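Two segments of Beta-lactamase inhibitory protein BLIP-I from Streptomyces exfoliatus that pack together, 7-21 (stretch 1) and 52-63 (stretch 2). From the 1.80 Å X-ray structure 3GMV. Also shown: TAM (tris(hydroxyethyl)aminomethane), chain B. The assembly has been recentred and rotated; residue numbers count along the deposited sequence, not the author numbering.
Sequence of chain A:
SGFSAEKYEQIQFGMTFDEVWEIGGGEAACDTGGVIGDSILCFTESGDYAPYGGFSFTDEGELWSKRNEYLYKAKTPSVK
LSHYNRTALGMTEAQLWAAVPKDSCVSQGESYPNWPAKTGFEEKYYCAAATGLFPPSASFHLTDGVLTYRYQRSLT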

# COMPACT_ATOMS: atom_id res chain seq x y z
N LYS A 7 -7.47 10.78 4.58
CA LYS A 7 -6.77 10.69 5.87
C LYS A 7 -5.46 9.91 5.73
O LYS A 7 -4.43 10.27 6.31
N TYR A 8 -5.51 8.81 4.98
CA TYR A 8 -4.30 8.02 4.67
C TYR A 8 -3.18 8.91 4.12
O TYR A 8 -2.04 8.81 4.55
N GLU A 9 -3.51 9.78 3.17
CA GLU A 9 -2.52 10.68 2.58
C GLU A 9 -2.01 11.76 3.55
O GLU A 9 -0.86 12.19 3.43
N GLN A 10 -2.85 12.20 4.48
CA GLN A 10 -2.46 13.20 5.46
C GLN A 10 -1.46 12.60 6.46
O GLN A 10 -0.69 13.34 7.09
N ILE A 11 -1.51 11.28 6.62
CA ILE A 11 -0.63 10.55 7.56
C ILE A 11 0.74 10.40 6.89
O ILE A 11 0.81 10.00 5.73
N GLN A 12 1.80 10.77 7.63
CA GLN A 12 3.12 10.89 7.06
C GLN A 12 4.19 10.21 7.90
O GLN A 12 4.10 10.16 9.14
N PHE A 13 5.24 9.74 7.24
CA PHE A 13 6.29 9.05 8.00
C PHE A 13 6.91 9.97 9.05
O PHE A 13 7.11 11.19 8.82
N GLY A 14 7.19 9.38 10.21
CA GLY A 14 7.75 10.12 11.34
C GLY A 14 6.69 10.58 12.33
O GLY A 14 7.02 10.90 13.50
N MET A 15 5.42 10.67 11.90
CA MET A 15 4.38 11.08 12.84
C MET A 15 4.29 10.17 14.05
O MET A 15 4.56 8.96 13.98
N THR A 16 3.86 10.73 15.17
CA THR A 16 3.68 9.90 16.36
C THR A 16 2.42 9.02 16.27
O THR A 16 1.52 9.26 15.46
N PHE A 17 2.38 8.00 17.12
CA PHE A 17 1.18 7.20 17.28
C PHE A 17 -0.05 8.08 17.50
O PHE A 17 -1.10 7.87 16.88
N ASP A 18 0.04 9.04 18.42
CA ASP A 18 -1.12 9.86 18.74
C ASP A 18 -1.54 10.69 17.53
O ASP A 18 -2.74 10.87 17.27
N GLU A 19 -0.55 11.21 16.78
CA GLU A 19 -0.87 12.02 15.61
C GLU A 19 -1.62 11.19 14.57
O GLU A 19 -2.60 11.63 13.96
N VAL A 20 -1.13 9.98 14.33
CA VAL A 20 -1.76 9.11 13.37
C VAL A 20 -3.16 8.68 13.82
O VAL A 20 -4.09 8.67 13.02
N TRP A 21 -3.30 8.30 15.10
CA TRP A 21 -4.60 7.93 15.67
C TRP A 21 -5.62 9.08 15.48
O TRP A 21 -6.77 8.82 15.09
N TYR A 52 -8.94 -0.47 4.10
CA TYR A 52 -8.36 -0.14 5.39
C TYR A 52 -6.97 0.46 5.17
O TYR A 52 -6.38 0.34 4.08
N GLY A 53 -6.47 1.12 6.21
CA GLY A 53 -5.05 1.51 6.27
C GLY A 53 -4.46 0.91 7.55
O GLY A 53 -5.12 0.85 8.60
N GLY A 54 -3.20 0.47 7.47
CA GLY A 54 -2.49 -0.04 8.66
C GLY A 54 -1.22 0.77 8.83
O GLY A 54 -0.55 1.12 7.84
N PHE A 55 -0.87 1.10 10.08
CA PHE A 55 0.24 1.98 10.36
C PHE A 55 1.09 1.35 11.45
O PHE A 55 0.57 0.97 12.50
N SER A 56 2.40 1.28 11.23
CA SER A 56 3.29 0.68 12.23
C SER A 56 4.36 1.66 12.64
O SER A 56 4.74 2.55 11.84
N PHE A 57 4.82 1.51 13.88
CA PHE A 57 5.68 2.51 14.54
C PHE A 57 7.01 1.95 15.02
O PHE A 57 7.09 0.80 15.38
N THR A 58 8.06 2.78 15.04
CA THR A 58 9.35 2.33 15.56
C THR A 58 9.30 2.27 17.10
O THR A 58 8.33 2.68 17.75
N ASP A 59 10.37 1.77 17.70
CA ASP A 59 10.46 1.71 19.14
C ASP A 59 10.43 3.11 19.78
O ASP A 59 10.15 3.24 20.98
N GLU A 60 10.67 4.15 18.98
CA GLU A 60 10.55 5.54 19.45
C GLU A 60 9.16 6.16 19.18
O GLU A 60 8.89 7.31 19.56
N GLY A 61 8.26 5.37 18.61
CA GLY A 61 6.84 5.74 18.47
C GLY A 61 6.52 6.48 17.18
O GLY A 61 5.47 7.11 17.08
N GLU A 62 7.41 6.38 16.19
CA GLU A 62 7.30 7.17 14.95
C GLU A 62 6.89 6.28 13.78
O GLU A 62 7.37 5.15 13.66
N LEU A 63 6.02 6.80 12.90
CA LEU A 63 5.49 5.98 11.78
C LEU A 63 6.59 5.63 10.80
O LEU A 63 7.24 6.52 10.24

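Which side chains form the apolar centre? From stretch 2, Phe55, Phe57 and Leu63 all point toward stretch 1, and from stretch 1 Ile11 and Val20 point back at them. Leu63, with chi1 t and chi2 p, has the largest area covered by the other stretch. Its CD2 lies 3.4 Å from Ile11 CG2, and its CD1 is 4.4 Å from Val20 CG2. Val20, chi1 t, therefore touches all three inward-pointing residues of stretch 2: its CG1 sits over one face of the Phe55 ring, 3.8 Å from Phe55 CG, while its CB meets the edge of the Phe57 ring, 3.8 Å from Phe57 CZ.

How are the two inward phenylalanines of the strand enclosed? Both adopt chi1 m, and being two residues apart on strand 52-57 they emerge on the same side. Besides Val20, Phe55 receives Ile11 (m, t), whose CD1 lies 3.7 Å from Phe55 CZ in an off-centre CH-pi contact. Tyr8, chi1 t, starts sideways, but its end comes nearer, bringing Tyr8 CD1 within 3.8 Å of Phe55 CZ. Gly53 leaves room here: a CB on it would point toward stretch 1 and come tight against Tyr8 CD1, with Phe55 CZ crowding it as well. Phe57 is covered by Phe17, chi1 t, whose CB lies over its face; the two rings meet obliquely, with Phe17 CD2 3.8 Å from Phe57 CE1.

What holds the backbones together beside this core? Gly14 N donates to Leu63 O at 2.9 Å, and Leu63 N donates to Met15 O at 2.8 Å, so Leu63 is tied down by its main chain while its side chain enters the core. Phe17 N to Gly61 O adds a weak bond of 3.2 Å. Phe13, chi1 m, flanks Leu63, with Phe13 CD1 4.3 Å from Leu63 CG and the edge of its ring toward Leu63 O.

Where does the contact turn polar? The CA-to-CB bond of Thr16 (chi1 p) points away overall, and its OG1 caps the helix: Glu19 N donates to Thr16 OG1 at 3.0 Å, and Thr16 N returns a bond to Glu19 OE1 at 3.1 Å. Glu62 (m, t) lies alongside Gly14, its CG 3.6 Å from Gly14 O, and its OE1 is hydrogen-bonded elsewhere in the structure. In the turn, Thr58, chi1 p, accepts at OG1 from Glu60 N at 3.2 Å and, weakly, from Glu62 N at 3.3 Å. TAM O6 lies 3.5 Å from Thr58 CG2.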

# COMPACT_ATOMS: atom_id res chain seq x y z
CB LYS A 7 -7.69 10.07 6.94
CG LYS A 7 -8.86 11.03 7.28
CD LYS A 7 -9.96 10.45 8.12
CE LYS A 7 -10.81 11.63 8.61
NZ LYS A 7 -10.08 12.43 9.64
CB TYR A 8 -4.65 6.93 3.64
CG TYR A 8 -3.54 5.93 3.29
CD1 TYR A 8 -3.23 4.87 4.14
CD2 TYR A 8 -2.84 6.02 2.08
CE1 TYR A 8 -2.20 3.93 3.80
CE2 TYR A 8 -1.87 5.08 1.73
CZ TYR A 8 -1.56 4.06 2.59
OH TYR A 8 -0.58 3.12 2.26
CB GLU A 9 -3.07 11.31 1.28
CG GLU A 9 -3.46 10.22 0.25
CD GLU A 9 -4.47 10.71 -0.80
OE1 GLU A 9 -4.75 11.93 -0.86
OE2 GLU A 9 -4.99 9.87 -1.56
CB GLN A 10 -3.70 13.68 6.22
CG GLN A 10 -4.57 14.58 5.37
CD GLN A 10 -5.98 14.68 5.85
OE1 GLN A 10 -6.25 14.51 7.04
NE2 GLN A 10 -6.90 14.96 4.93
CB ILE A 11 -1.25 9.19 7.93
CG1 ILE A 11 -2.41 9.45 8.89
CG2 ILE A 11 -0.22 8.28 8.64
CD1 ILE A 11 -3.45 8.30 9.00
CB GLN A 12 3.47 12.39 6.93
CG GLN A 12 2.69 13.04 5.76
CD GLN A 12 2.75 14.52 5.77
OE1 GLN A 12 1.73 15.20 6.02
NE2 GLN A 12 3.92 15.07 5.47
CB PHE A 13 7.35 8.49 7.04
CG PHE A 13 6.77 7.46 6.10
CD1 PHE A 13 6.37 6.21 6.57
CD2 PHE A 13 6.54 7.79 4.77
CE1 PHE A 13 5.78 5.29 5.72
CE2 PHE A 13 5.95 6.86 3.91
CZ PHE A 13 5.57 5.62 4.39
CB MET A 15 2.99 11.18 12.20
CG MET A 15 2.83 12.31 11.23
SD MET A 15 1.15 12.37 10.64
CE MET A 15 1.10 14.02 9.87
CB THR A 16 3.55 10.73 17.64
OG1 THR A 16 2.33 11.48 17.62
CG2 THR A 16 4.74 11.70 17.81
CB PHE A 17 1.38 6.23 18.47
CG PHE A 17 0.19 5.32 18.71
CD1 PHE A 17 -0.92 5.77 19.42
CD2 PHE A 17 0.22 3.99 18.27
CE1 PHE A 17 -2.01 4.96 19.65
CE2 PHE A 17 -0.88 3.14 18.53
CZ PHE A 17 -1.98 3.62 19.22
CB ASP A 18 -0.85 10.78 19.94
CG ASP A 18 -0.84 10.00 21.26
OD1 ASP A 18 -1.42 8.89 21.27
OD2 ASP A 18 -0.22 10.50 22.23
CB GLU A 19 0.41 12.63 14.99
CG GLU A 19 0.79 13.89 15.77
CD GLU A 19 2.18 14.40 15.44
OE1 GLU A 19 3.01 13.65 14.90
OE2 GLU A 19 2.42 15.59 15.70
CB VAL A 20 -0.87 7.87 13.11
CG1 VAL A 20 -1.63 6.90 12.20
CG2 VAL A 20 0.44 8.32 12.44
CB TRP A 21 -4.40 7.61 17.16
CG TRP A 21 -5.63 7.08 17.90
CD1 TRP A 21 -6.44 7.78 18.71
CD2 TRP A 21 -6.08 5.73 17.93
NE1 TRP A 21 -7.41 6.96 19.24
CE2 TRP A 21 -7.21 5.69 18.77
CE3 TRP A 21 -5.65 4.54 17.31
CZ2 TRP A 21 -7.92 4.51 19.01
CZ3 TRP A 21 -6.34 3.39 17.54
CH2 TRP A 21 -7.49 3.38 18.38
CB TYR A 52 -8.24 -1.39 6.28
CG TYR A 52 -7.29 -2.45 5.73
CD1 TYR A 52 -5.93 -2.42 6.04
CD2 TYR A 52 -7.74 -3.45 4.87
CE1 TYR A 52 -5.04 -3.38 5.52
CE2 TYR A 52 -6.88 -4.42 4.37
CZ TYR A 52 -5.52 -4.37 4.70
OH TYR A 52 -4.65 -5.32 4.19
CB PHE A 55 -0.33 3.33 10.85
CG PHE A 55 -1.31 3.88 9.89
CD1 PHE A 55 -0.87 4.41 8.68
CD2 PHE A 55 -2.67 3.74 10.11
CE1 PHE A 55 -1.78 4.89 7.73
CE2 PHE A 55 -3.60 4.23 9.18
CZ PHE A 55 -3.17 4.80 7.98
CB SER A 56 3.91 -0.61 11.72
OG SER A 56 2.88 -1.58 11.54
CB PHE A 57 4.92 3.10 15.72
CG PHE A 57 3.66 3.77 15.29
CD1 PHE A 57 2.48 3.05 15.13
CD2 PHE A 57 3.70 5.09 14.90
CE1 PHE A 57 1.32 3.67 14.66
CE2 PHE A 57 2.54 5.74 14.45
CZ PHE A 57 1.37 5.04 14.32
CB THR A 58 10.47 3.32 15.20
OG1 THR A 58 10.16 4.55 15.85
CG2 THR A 58 10.56 3.56 13.69
CB ASP A 59 11.73 0.96 19.55
CG ASP A 59 11.67 -0.53 19.22
OD1 ASP A 59 10.56 -1.10 19.00
OD2 ASP A 59 12.75 -1.16 19.17
CB GLU A 60 11.68 6.39 18.87
CG GLU A 60 13.05 6.09 19.46
CD GLU A 60 13.55 4.69 19.12
OE1 GLU A 60 13.41 4.27 17.95
OE2 GLU A 60 14.11 4.01 20.03
CB GLU A 62 8.64 7.83 14.63
CG GLU A 62 9.01 8.87 15.68
CD GLU A 62 10.39 9.48 15.48
OE1 GLU A 62 11.10 9.14 14.51
OE2 GLU A 62 10.77 10.35 16.30
CB LEU A 63 4.43 6.84 11.04
CG LEU A 63 3.73 6.12 9.91
CD1 LEU A 63 2.78 5.10 10.59
CD2 LEU A 63 2.94 7.07 9.00
C TAM B . 11.54 -1.83 12.00
C1 TAM B . 11.20 -3.03 11.15
C2 TAM B . 13.05 -1.68 12.14
C3 TAM B . 10.90 -1.98 13.36
C4 TAM B . 11.62 -2.81 9.70
C5 TAM B . 13.79 -2.08 10.86
C6 TAM B . 10.96 -0.67 14.15
N TAM B . 11.00 -0.64 11.36
O4 TAM B . 11.22 -3.95 8.93
O5 TAM B . 14.66 -3.20 11.12
O6 TAM B . 11.73 0.30 13.44